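Local coordinates for protein lovastatin nonaketide synthase mokA (Monascus pilosus, PDB 6AD3) that builds the lovastatin nonaketide as an iterative type I polyketide synthase, represented here by its condensation domain, at residues Tyr84-Arg87 against Leu88-Ala92; Phe193-Gly196 against Lys197-Leu201; Gly213-Thr216 against Glu217-Val221; Tyr335-Leu338 against Leu339-Thr343; Val391-Lys394 against Asp395-Glu399. The protein carries 1 engineered substitution. One frame throughout, in Å; residues are numbered along the deposited sequence.

Overall arrangement
All five contacts are local and lie within the condensation domain, in series along the chain. Contact 1 covers the last two turns of helix 80-91. Contact 2 closes the hairpin of strands 188-195 and 199-206, and contact 3 starts helix 213-227, which follows that hairpin and packs on it; their centres are about 21 Å apart. Contacts 4 and 5, on helices 327-343 and 386-401, have centres about 18 Å apart and share F377, which stacks on H336 and makes a cation-pi contact with K396. Contacts 2 and 5 lie on opposite sides of the chain centre, about 45 Å between centres, consistent with the two-lobed architecture of condensation domains.

Contact 1 (Tyr84-Arg87 against Leu88-Ala92); sequences YAWR and LQKAA
K90 lays its aliphatic chain across the indole of W86, one helical turn earlier. Its CB starts beside the tryptophan carbonyl, K90 CB 3.5 Å from W86 O. CG then rises over the six-membered ring in a CH-pi contact, CG standing 3.6 Å from the ring centroid and 15° off the normal. Bends in the lysine chain keep CD over the same face, K90 CD 3.4 Å from W86 CZ2, and bring CE over the pyrrole side, K90 CE 3.8 Å from W86 NE1. That nitrogen donates its hydrogen to A142 O, which anchors the indole to a loop while the lysine covers one of its faces. All this happens on the last turns of helix 80-91, whose regular i to i+4 bonds include K90 N to W86 O at 2.8 Å. The indole can lean toward the later turn because its CG is anti to the backbone N (chi1 170°). Q89 approaches the same ring differently: its OE1 sits at the edge, near the ring plane, 3.2 Å from W86 CZ3, with the amide turned 70° from the indole. Round the helix, L88 CD1 meets the Y84 ring obliquely, 3.8 Å from Y84 CE2, and that ring in turn meets Y408. R87 sends its guanidinium back along the helix instead, to a salt bridge with E83.

Contact 2 (Phe193-Gly196 against Lys197-Leu201); sequences FFWG and KDEHL
The end of a beta hairpin, strands 188-195 and 199-206 of the five-stranded mixed sheet, brings F193-W195 alongside E199-L201. F193 with L201 and W195 with E199 are antiparallel hydrogen-bonded pairs, each joined by two backbone bonds; F194 with H200, between them, is a non-hydrogen-bonded pair. Beyond W195 and E199 the chain turns through G196, K197 and D198, with positive phi at G196 and D198. Within this turn D198 N makes a weak bond to G196 O, at 3.4 Å.

The side chain that dominates is W195. With chi1 at 69°, its CG sits between the backbone N and the carbonyl carbon, and the indole swings over the partner strand. E199 CB lies over its five-membered ring in a CH-pi contact, 3.6 Å from the ring centroid and 20° off the normal, and comes within 3.4 Å of W195 CE2. H200 N lies over the same face, offset toward the rim. Farther along, W195 CZ3 reaches L201 CB at 4.0 Å. Helix 165-176 packs against this face of the sheet, touching both F193 and W195. On the other face the H200 ring stands beside F194, with H200 ND1 3.7 Å from F194 CB, and ND1 is bonded to D192 OD1.

E199 thus offers the indole its methylene carbon, while its carboxylate oxygen OE1 bonds T107 OG1. One residue serves an apolar contact and a polar one, and the two together restrict how its chain can turn.

Contact 3 (Gly213-Thr216 against Glu217-Val221); sequences GSTT and ENIFV
This is a contact along the first turns of helix 213-227, entered from the loop after strand 199-206. Condensation domains commonly carry an HHxxxDG signature here; H207 and D212-G213 probably match its first histidine and closing Asp-Gly, while arginine replaces the second histidine. D212 helps to set the opening turn: its OD1 accepts T215 N, and its carbonyl receives T216 OG1. Regular i to i+4 backbone bonds follow, from E217 N to G213 O through F220 N to T216 O, the last nearly straight at 170°.

Inward, T216 and F220 lie side by side, with T216 CG2 3.9 Å from F220 CE1. The carbonyl of the same threonine sits at the ring edge, T216 O being 3.3 Å from F220 CD1. The ring goes on to meet F202 edge-to-face and touches M104 and M106, which packs the helix against the sheet. T215 crosses I219, its CG2 4.0 Å from I219 CD1, while its OG1 is bonded to both G367 O and R357 NH2.

On the more accessible flank, E217 extends back along the helix toward S214. There water 1 donates to S214 O at 3.2 Å and to E217 OE2 at 2.8 Å, so S214 O accepts both from this water and from N218 N.

Contact 4 (Tyr335-Leu338 against Leu339-Thr343); sequences YHVL and LARLT
Y335 takes L339 CD1 squarely over the middle of its ring, the methyl carbon 3.8 Å from the centroid and only 9° off the normal. This CH-pi contact spans one turn of helix 327-343, and L339 N closes the turn by bonding to Y335 O. The phenol can lie under the leucine because chi1 is 177°, with CG anti to the backbone N. H336 follows. Its carbonyl accepts A340 N, but its imidazole leaves the contact: ND1 bonds to H389 NE2 and the ring stacks on F377. V337 runs beside R341, pointing the same way, with V337 CG1 3.8 Å from R341 NE; the arginine continues in an extended chain, and its NH2 bonds to L518 O. L338 then crosses L342, L338 CD1 lying 3.8 Å from L342 CG. At the helix end, T343 N and T343 OG1 reach L339 O from opposite faces of the carbonyl plane, the hydroxyl at 2.7 Å.

The helix lies between two layers. Y335, L338, R341 and L342 touch helix 495-512, whereas Y335, H336, L339 and A340 rest on strand 348-354, and Y335 and L339 also reach strand 468-473 of the same mixed sheet.

Contact 5 (Val391-Lys394 against Asp395-Glu399); sequences VATK and DKVRE
K394 doubles back along its helix to grip D395, NZ bonding to OD1 at 2.9 Å in a salt bridge between adjacent residues. The ammonium comes to the syn side of the carboxylate, 27° out of its plane. On the way there, the lysine chain, bent at its second and third torsions, lays CD over one face of the R398 guanidinium, 3.7 Å from R398 NE. This leaves K394 NZ only 4.1 Å from R398 NH1, a proximity of like charges that the D395 carboxylate probably eases. D395 and R398 are exposed, so this charged group belongs to the solvent side.

The contact runs along helix 386-401, with each turn held by i to i+4 bonds such as R398 N to K394 O at 3.0 Å. Against the exposed charges stands the tightly packed side, formed by T393 and V397, both buried. V397 CG2 fits close to the backbone, 3.3 Å from T393 O. T393 CG2 stands 4.4 Å from V397 CG2, and both side chains also pack on L332 of helix 327-343. T393 OG1 is hydrogen-bonded to H389 O one turn earlier, and K396 leads away from its neighbours to a cation-pi contact with F377.

Contact 1 (Tyr84-Arg87 against Leu88-Ala92)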
# COMPACT_ATOMS: atom_id res chain seq x y z
N TYR A 84 -12.24 3.03 -8.61
CA TYR A 84 -11.11 2.76 -9.50
C TYR A 84 -10.59 1.33 -9.26
O TYR A 84 -10.34 0.58 -10.17
CB TYR A 84 -9.97 3.77 -9.31
CG TYR A 84 -8.85 3.59 -10.34
CD1 TYR A 84 -9.04 3.97 -11.68
CD2 TYR A 84 -7.66 2.98 -9.99
CE1 TYR A 84 -8.05 3.78 -12.62
CE2 TYR A 84 -6.66 2.76 -10.92
CZ TYR A 84 -6.84 3.17 -12.23
OH TYR A 84 -5.87 2.85 -13.13
N ALA A 85 -10.55 0.94 -8.02
CA ALA A 85 -10.16 -0.41 -7.68
C ALA A 85 -11.11 -1.45 -8.31
O ALA A 85 -10.68 -2.48 -8.79
CB ALA A 85 -10.10 -0.55 -6.18
N TRP A 86 -12.40 -1.15 -8.32
CA TRP A 86 -13.37 -2.04 -8.96
C TRP A 86 -13.06 -2.18 -10.47
O TRP A 86 -13.09 -3.30 -11.02
CB TRP A 86 -14.77 -1.49 -8.73
CG TRP A 86 -15.84 -2.16 -9.54
CD1 TRP A 86 -16.68 -1.55 -10.44
CD2 TRP A 86 -16.21 -3.54 -9.51
NE1 TRP A 86 -17.57 -2.48 -10.95
CE2 TRP A 86 -17.30 -3.70 -10.41
CE3 TRP A 86 -15.70 -4.67 -8.86
CZ2 TRP A 86 -17.87 -4.96 -10.68
CZ3 TRP A 86 -16.30 -5.92 -9.10
CH2 TRP A 86 -17.37 -6.05 -10.01
N ARG A 87 -12.65 -1.09 -11.11
CA ARG A 87 -12.31 -1.18 -12.53
C ARG A 87 -11.08 -2.03 -12.73
O ARG A 87 -11.02 -2.79 -13.69
CB ARG A 87 -12.07 0.20 -13.12
CG ARG A 87 -13.29 1.10 -13.10
CD ARG A 87 -12.99 2.43 -13.78
NE ARG A 87 -13.92 3.47 -13.38
CZ ARG A 87 -15.09 3.72 -13.96
NH1 ARG A 87 -15.53 2.94 -14.93
NH2 ARG A 87 -15.85 4.71 -13.52
N LEU A 88 -10.09 -1.93 -11.83
CA LEU A 88 -8.91 -2.80 -11.91
C LEU A 88 -9.36 -4.23 -11.77
O LEU A 88 -8.85 -5.12 -12.45
CB LEU A 88 -7.85 -2.46 -10.84
CG LEU A 88 -7.14 -1.11 -10.90
CD1 LEU A 88 -6.31 -0.84 -9.64
CD2 LEU A 88 -6.27 -1.02 -12.14
N GLN A 89 -10.23 -4.49 -10.80
CA GLN A 89 -10.62 -5.87 -10.51
C GLN A 89 -11.35 -6.46 -11.71
O GLN A 89 -11.12 -7.62 -12.11
CB GLN A 89 -11.52 -5.92 -9.27
CG GLN A 89 -12.23 -7.24 -9.10
CD GLN A 89 -12.99 -7.36 -7.78
OE1 GLN A 89 -14.12 -7.86 -7.76
NE2 GLN A 89 -12.28 -7.12 -6.67
N LYS A 90 -12.23 -5.67 -12.29
CA LYS A 90 -12.99 -6.12 -13.48
C LYS A 90 -12.08 -6.44 -14.67
O LYS A 90 -12.39 -7.32 -15.45
CB LYS A 90 -14.01 -5.07 -13.89
CG LYS A 90 -15.21 -5.06 -12.98
CD LYS A 90 -16.47 -4.67 -13.74
CE LYS A 90 -16.31 -3.33 -14.43
NZ LYS A 90 -16.45 -3.50 -15.90
N ALA A 91 -11.02 -5.68 -14.84
CA ALA A 91 -10.12 -5.86 -15.97
C ALA A 91 -9.19 -7.08 -15.81
O ALA A 91 -8.61 -7.55 -16.78
CB ALA A 91 -9.31 -4.59 -16.18
N ALA A 92 -9.01 -7.55 -14.57
CA ALA A 92 -8.15 -8.68 -14.28
C ALA A 92 -8.83 -9.98 -14.65
O ALA A 92 -10.05 -10.13 -14.45
CB ALA A 92 -7.79 -8.70 -12.80

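Contact 2 (Phe193-Gly196 against Lys197-Leu201)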
# COMPACT_ATOMS: atom_id res chain seq x y z
N PHE A 193 -4.32 -18.24 14.48
CA PHE A 193 -3.76 -19.63 14.42
C PHE A 193 -2.89 -19.83 15.66
O PHE A 193 -2.03 -19.00 15.95
CB PHE A 193 -2.88 -19.84 13.18
CG PHE A 193 -3.62 -19.80 11.88
CD1 PHE A 193 -4.40 -20.86 11.48
CD2 PHE A 193 -3.45 -18.72 11.02
CE1 PHE A 193 -5.03 -20.85 10.24
CE2 PHE A 193 -4.10 -18.68 9.80
CZ PHE A 193 -4.87 -19.73 9.38
N PHE A 194 -3.06 -20.94 16.40
CA PHE A 194 -2.35 -21.08 17.66
C PHE A 194 -1.83 -22.50 17.84
O PHE A 194 -2.40 -23.44 17.32
CB PHE A 194 -3.23 -20.67 18.84
CG PHE A 194 -4.35 -21.63 19.17
CD1 PHE A 194 -5.55 -21.58 18.50
CD2 PHE A 194 -4.17 -22.62 20.14
CE1 PHE A 194 -6.62 -22.31 18.91
CE2 PHE A 194 -5.24 -23.40 20.54
CZ PHE A 194 -6.45 -23.28 19.89
N TRP A 195 -0.67 -22.60 18.48
CA TRP A 195 0.03 -23.89 18.67
C TRP A 195 0.98 -23.77 19.82
O TRP A 195 1.26 -22.67 20.31
CB TRP A 195 0.78 -24.28 17.42
CG TRP A 195 1.96 -23.40 17.11
CD1 TRP A 195 3.27 -23.65 17.43
CD2 TRP A 195 1.96 -22.21 16.31
NE1 TRP A 195 4.07 -22.65 16.93
CE2 TRP A 195 3.28 -21.73 16.29
CE3 TRP A 195 0.94 -21.42 15.75
CZ2 TRP A 195 3.64 -20.53 15.64
CZ3 TRP A 195 1.29 -20.22 15.15
CH2 TRP A 195 2.64 -19.81 15.07
N GLY A 196 1.58 -24.90 20.20
CA GLY A 196 2.68 -24.90 21.14
C GLY A 196 2.33 -24.26 22.47
O GLY A 196 1.20 -24.37 22.94
N LYS A 197 3.33 -23.65 23.09
CA LYS A 197 3.15 -22.91 24.30
C LYS A 197 2.89 -21.44 23.99
O LYS A 197 3.82 -20.66 23.77
CB LYS A 197 4.39 -23.03 25.17
CG LYS A 197 4.18 -22.54 26.58
CD LYS A 197 5.38 -22.92 27.45
CE LYS A 197 6.24 -21.72 27.78
NZ LYS A 197 5.66 -20.96 28.92
N ASP A 198 1.60 -21.12 23.91
CA ASP A 198 1.15 -19.73 23.66
C ASP A 198 1.85 -19.14 22.44
O ASP A 198 2.10 -17.95 22.41
CB ASP A 198 1.38 -18.83 24.88
CG ASP A 198 0.57 -19.25 26.09
OD1 ASP A 198 -0.64 -19.54 25.97
OD2 ASP A 198 1.15 -19.34 27.15
N GLU A 199 1.99 -19.93 21.38
CA GLU A 199 2.37 -19.34 20.11
C GLU A 199 1.14 -19.01 19.25
O GLU A 199 0.13 -19.76 19.25
CB GLU A 199 3.34 -20.22 19.31
CG GLU A 199 4.68 -20.47 19.99
CD GLU A 199 5.60 -19.28 20.00
OE1 GLU A 199 5.25 -18.17 19.52
OE2 GLU A 199 6.69 -19.45 20.56
N HIS A 200 1.28 -17.93 18.46
CA HIS A 200 0.21 -17.46 17.59
C HIS A 200 0.73 -16.97 16.27
O HIS A 200 1.80 -16.38 16.21
CB HIS A 200 -0.49 -16.28 18.25
CG HIS A 200 -1.14 -16.62 19.54
ND1 HIS A 200 -2.42 -17.11 19.61
CD2 HIS A 200 -0.66 -16.61 20.80
CE1 HIS A 200 -2.70 -17.41 20.87
NE2 HIS A 200 -1.63 -17.14 21.60
N LEU A 201 -0.15 -17.04 15.27
CA LEU A 201 -0.08 -16.20 14.06
C LEU A 201 -1.46 -15.58 13.82
O LEU A 201 -2.43 -16.27 13.54
CB LEU A 201 0.38 -17.04 12.86
CG LEU A 201 0.38 -16.32 11.51
CD1 LEU A 201 1.36 -15.18 11.54
CD2 LEU A 201 0.70 -17.30 10.40

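Contact 3 (Gly213-Thr216 against Glu217-Val221)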
# COMPACT_ATOMS: atom_id res chain seq x y z
N GLY A 213 -3.36 -0.33 5.00
CA GLY A 213 -2.37 -0.50 6.08
C GLY A 213 -2.81 0.18 7.38
O GLY A 213 -2.60 -0.35 8.47
N SER A 214 -3.37 1.39 7.29
CA SER A 214 -3.87 2.06 8.48
C SER A 214 -5.06 1.38 9.14
O SER A 214 -5.18 1.32 10.38
CB SER A 214 -4.18 3.53 8.17
OG SER A 214 -2.99 4.21 7.79
N THR A 215 -5.94 0.83 8.31
CA THR A 215 -7.03 0.04 8.83
C THR A 215 -6.54 -1.18 9.58
O THR A 215 -7.06 -1.51 10.67
CB THR A 215 -8.01 -0.32 7.72
OG1 THR A 215 -8.68 0.89 7.31
CG2 THR A 215 -9.03 -1.32 8.19
N THR A 216 -5.56 -1.88 9.05
CA THR A 216 -4.97 -3.02 9.76
C THR A 216 -4.40 -2.63 11.12
O THR A 216 -4.74 -3.24 12.13
CB THR A 216 -3.88 -3.70 8.92
OG1 THR A 216 -4.43 -4.05 7.65
CG2 THR A 216 -3.35 -4.97 9.61
N GLU A 217 -3.69 -1.49 11.17
CA GLU A 217 -3.20 -0.95 12.45
C GLU A 217 -4.36 -0.69 13.38
O GLU A 217 -4.32 -1.08 14.58
CB GLU A 217 -2.43 0.36 12.21
CG GLU A 217 -1.10 0.19 11.47
CD GLU A 217 -0.53 1.50 10.87
OE1 GLU A 217 0.45 1.43 10.07
OE2 GLU A 217 -1.16 2.57 11.02
N ASN A 218 -5.41 -0.05 12.86
CA ASN A 218 -6.55 0.34 13.68
C ASN A 218 -7.23 -0.94 14.25
O ASN A 218 -7.71 -0.92 15.37
CB ASN A 218 -7.58 1.16 12.90
CG ASN A 218 -7.12 2.58 12.59
OD1 ASN A 218 -7.83 3.34 11.87
ND2 ASN A 218 -6.04 3.00 13.21
N ILE A 219 -7.35 -2.00 13.44
CA ILE A 219 -8.00 -3.23 13.93
C ILE A 219 -7.24 -3.79 15.15
O ILE A 219 -7.85 -4.19 16.16
CB ILE A 219 -8.06 -4.30 12.81
CG1 ILE A 219 -9.12 -3.87 11.77
CG2 ILE A 219 -8.37 -5.67 13.38
CD1 ILE A 219 -9.03 -4.59 10.44
N PHE A 220 -5.91 -3.89 15.02
CA PHE A 220 -5.08 -4.42 16.09
C PHE A 220 -5.28 -3.56 17.34
O PHE A 220 -5.49 -4.06 18.43
CB PHE A 220 -3.60 -4.42 15.71
CG PHE A 220 -3.12 -5.68 15.00
CD1 PHE A 220 -3.32 -5.86 13.60
CD2 PHE A 220 -2.22 -6.56 15.64
CE1 PHE A 220 -2.70 -6.94 12.89
CE2 PHE A 220 -1.58 -7.61 14.91
CZ PHE A 220 -1.68 -7.69 13.51
N VAL A 221 -5.19 -2.25 17.17
CA VAL A 221 -5.30 -1.33 18.30
C VAL A 221 -6.68 -1.39 18.99
O VAL A 221 -6.77 -1.39 20.21
CB VAL A 221 -4.92 0.11 17.84
CG1 VAL A 221 -5.39 1.14 18.83
CG2 VAL A 221 -3.44 0.17 17.62
O HOH W 1 -3.64 3.69 11.80

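Contact 4 (Tyr335-Leu338 against Leu339-Thr343)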
# COMPACT_ATOMS: atom_id res chain seq x y z
N TYR A 335 16.07 6.66 -3.56
CA TYR A 335 15.36 5.76 -4.48
C TYR A 335 15.31 6.38 -5.87
O TYR A 335 15.61 5.71 -6.86
CB TYR A 335 13.96 5.50 -3.93
CG TYR A 335 13.06 4.67 -4.79
CD1 TYR A 335 13.38 3.37 -5.09
CD2 TYR A 335 11.75 5.05 -4.97
CE1 TYR A 335 12.45 2.54 -5.71
CE2 TYR A 335 10.82 4.22 -5.59
CZ TYR A 335 11.19 2.98 -5.98
OH TYR A 335 10.25 2.15 -6.58
N HIS A 336 14.96 7.66 -5.93
CA HIS A 336 14.94 8.37 -7.19
C HIS A 336 16.31 8.33 -7.86
O HIS A 336 16.41 8.06 -9.07
CB HIS A 336 14.50 9.82 -7.00
CG HIS A 336 14.76 10.68 -8.18
ND1 HIS A 336 15.87 11.50 -8.27
CD2 HIS A 336 14.18 10.69 -9.40
CE1 HIS A 336 15.92 12.02 -9.48
NE2 HIS A 336 14.92 11.55 -10.19
N VAL A 337 17.37 8.62 -7.09
CA VAL A 337 18.73 8.61 -7.67
C VAL A 337 19.12 7.25 -8.23
O VAL A 337 19.62 7.15 -9.34
CB VAL A 337 19.78 9.04 -6.64
CG1 VAL A 337 21.18 8.83 -7.18
CG2 VAL A 337 19.54 10.50 -6.24
N LEU A 338 18.76 6.16 -7.54
CA LEU A 338 19.09 4.86 -8.02
C LEU A 338 18.30 4.52 -9.29
O LEU A 338 18.84 3.96 -10.24
CB LEU A 338 18.82 3.83 -6.92
CG LEU A 338 19.15 2.40 -7.32
CD1 LEU A 338 20.58 2.27 -7.83
CD2 LEU A 338 18.92 1.48 -6.13
N LEU A 339 17.02 4.89 -9.32
CA LEU A 339 16.22 4.64 -10.49
C LEU A 339 16.80 5.38 -11.69
O LEU A 339 16.84 4.85 -12.80
CB LEU A 339 14.78 5.05 -10.26
CG LEU A 339 13.99 4.15 -9.30
CD1 LEU A 339 12.68 4.82 -8.91
CD2 LEU A 339 13.70 2.83 -9.93
N ALA A 340 17.18 6.64 -11.48
CA ALA A 340 17.77 7.41 -12.57
C ALA A 340 19.07 6.74 -13.04
O ALA A 340 19.33 6.66 -14.26
CB ALA A 340 18.04 8.84 -12.13
N ARG A 341 19.93 6.35 -12.11
CA ARG A 341 21.16 5.66 -12.49
C ARG A 341 20.91 4.43 -13.31
O ARG A 341 21.58 4.21 -14.29
CB ARG A 341 22.00 5.27 -11.29
CG ARG A 341 22.61 6.43 -10.55
CD ARG A 341 23.61 5.94 -9.52
NE ARG A 341 24.18 7.08 -8.82
CZ ARG A 341 25.09 6.97 -7.87
NH1 ARG A 341 25.51 5.76 -7.50
NH2 ARG A 341 25.62 8.06 -7.33
N LEU A 342 20.01 3.57 -12.86
CA LEU A 342 19.85 2.27 -13.48
C LEU A 342 19.10 2.33 -14.82
O LEU A 342 19.23 1.43 -15.62
CB LEU A 342 19.11 1.31 -12.53
CG LEU A 342 19.82 0.93 -11.25
CD1 LEU A 342 18.88 0.05 -10.40
CD2 LEU A 342 21.12 0.20 -11.57
N THR A 343 18.29 3.37 -15.02
CA THR A 343 17.49 3.47 -16.24
C THR A 343 18.09 4.40 -17.27
O THR A 343 17.75 4.31 -18.44
CB THR A 343 16.07 4.00 -15.95
OG1 THR A 343 16.15 5.31 -15.39
CG2 THR A 343 15.34 3.08 -15.01

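Contact 5 (Val391-Lys394 against Asp395-Glu399)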
# COMPACT_ATOMS: atom_id res chain seq x y z
N VAL A 391 17.13 18.38 -0.16
CA VAL A 391 16.35 19.55 0.16
C VAL A 391 15.31 19.77 -0.93
O VAL A 391 14.15 20.10 -0.65
CB VAL A 391 17.27 20.78 0.33
CG1 VAL A 391 16.47 22.08 0.29
CG2 VAL A 391 18.02 20.66 1.65
N ALA A 392 15.70 19.59 -2.18
CA ALA A 392 14.75 19.81 -3.29
C ALA A 392 13.63 18.77 -3.25
O ALA A 392 12.47 19.07 -3.52
CB ALA A 392 15.45 19.77 -4.63
N THR A 393 13.98 17.57 -2.84
CA THR A 393 12.99 16.50 -2.74
C THR A 393 12.04 16.76 -1.56
O THR A 393 10.82 16.61 -1.69
CB THR A 393 13.68 15.13 -2.59
OG1 THR A 393 14.41 14.86 -3.80
CG2 THR A 393 12.62 14.00 -2.41
N LYS A 394 12.58 17.24 -0.45
CA LYS A 394 11.76 17.74 0.63
C LYS A 394 10.72 18.79 0.16
O LYS A 394 9.56 18.72 0.53
CB LYS A 394 12.66 18.31 1.72
CG LYS A 394 11.95 18.75 2.99
CD LYS A 394 11.85 20.26 3.09
CE LYS A 394 13.20 20.95 3.10
NZ LYS A 394 13.04 22.40 2.82
N ASP A 395 11.15 19.78 -0.61
CA ASP A 395 10.22 20.82 -1.10
C ASP A 395 9.16 20.23 -2.05
O ASP A 395 7.98 20.59 -1.99
CB ASP A 395 11.00 21.93 -1.81
CG ASP A 395 11.89 22.72 -0.87
OD1 ASP A 395 11.61 22.74 0.34
OD2 ASP A 395 12.92 23.25 -1.33
N LYS A 396 9.57 19.25 -2.85
CA LYS A 396 8.67 18.60 -3.83
C LYS A 396 7.56 17.84 -3.09
O LYS A 396 6.39 17.87 -3.47
CB LYS A 396 9.49 17.65 -4.70
CG LYS A 396 8.69 16.87 -5.74
CD LYS A 396 9.60 16.16 -6.77
CE LYS A 396 10.08 17.14 -7.83
NZ LYS A 396 9.76 16.75 -9.20
N VAL A 397 7.94 17.16 -2.02
CA VAL A 397 6.99 16.41 -1.22
C VAL A 397 6.04 17.33 -0.44
O VAL A 397 4.82 17.16 -0.47
CB VAL A 397 7.72 15.51 -0.22
CG1 VAL A 397 6.77 14.97 0.82
CG2 VAL A 397 8.44 14.38 -0.95
N ARG A 398 6.59 18.39 0.12
CA ARG A 398 5.76 19.35 0.85
C ARG A 398 4.74 19.99 -0.10
O ARG A 398 3.56 20.13 0.24
CB ARG A 398 6.61 20.42 1.53
CG ARG A 398 7.38 19.89 2.74
CD ARG A 398 8.21 21.02 3.38
NE ARG A 398 8.56 20.75 4.76
CZ ARG A 398 9.22 21.60 5.54
NH1 ARG A 398 9.59 22.80 5.07
NH2 ARG A 398 9.49 21.28 6.79
N GLU A 399 5.15 20.28 -1.31
CA GLU A 399 4.22 20.86 -2.28
C GLU A 399 3.15 19.83 -2.68
O GLU A 399 1.97 20.15 -2.74
CB GLU A 399 4.97 21.36 -3.49
CG GLU A 399 4.15 22.21 -4.43
CD GLU A 399 4.97 22.66 -5.62
OE1 GLU A 399 5.07 21.88 -6.60
OE2 GLU A 399 5.56 23.73 -5.54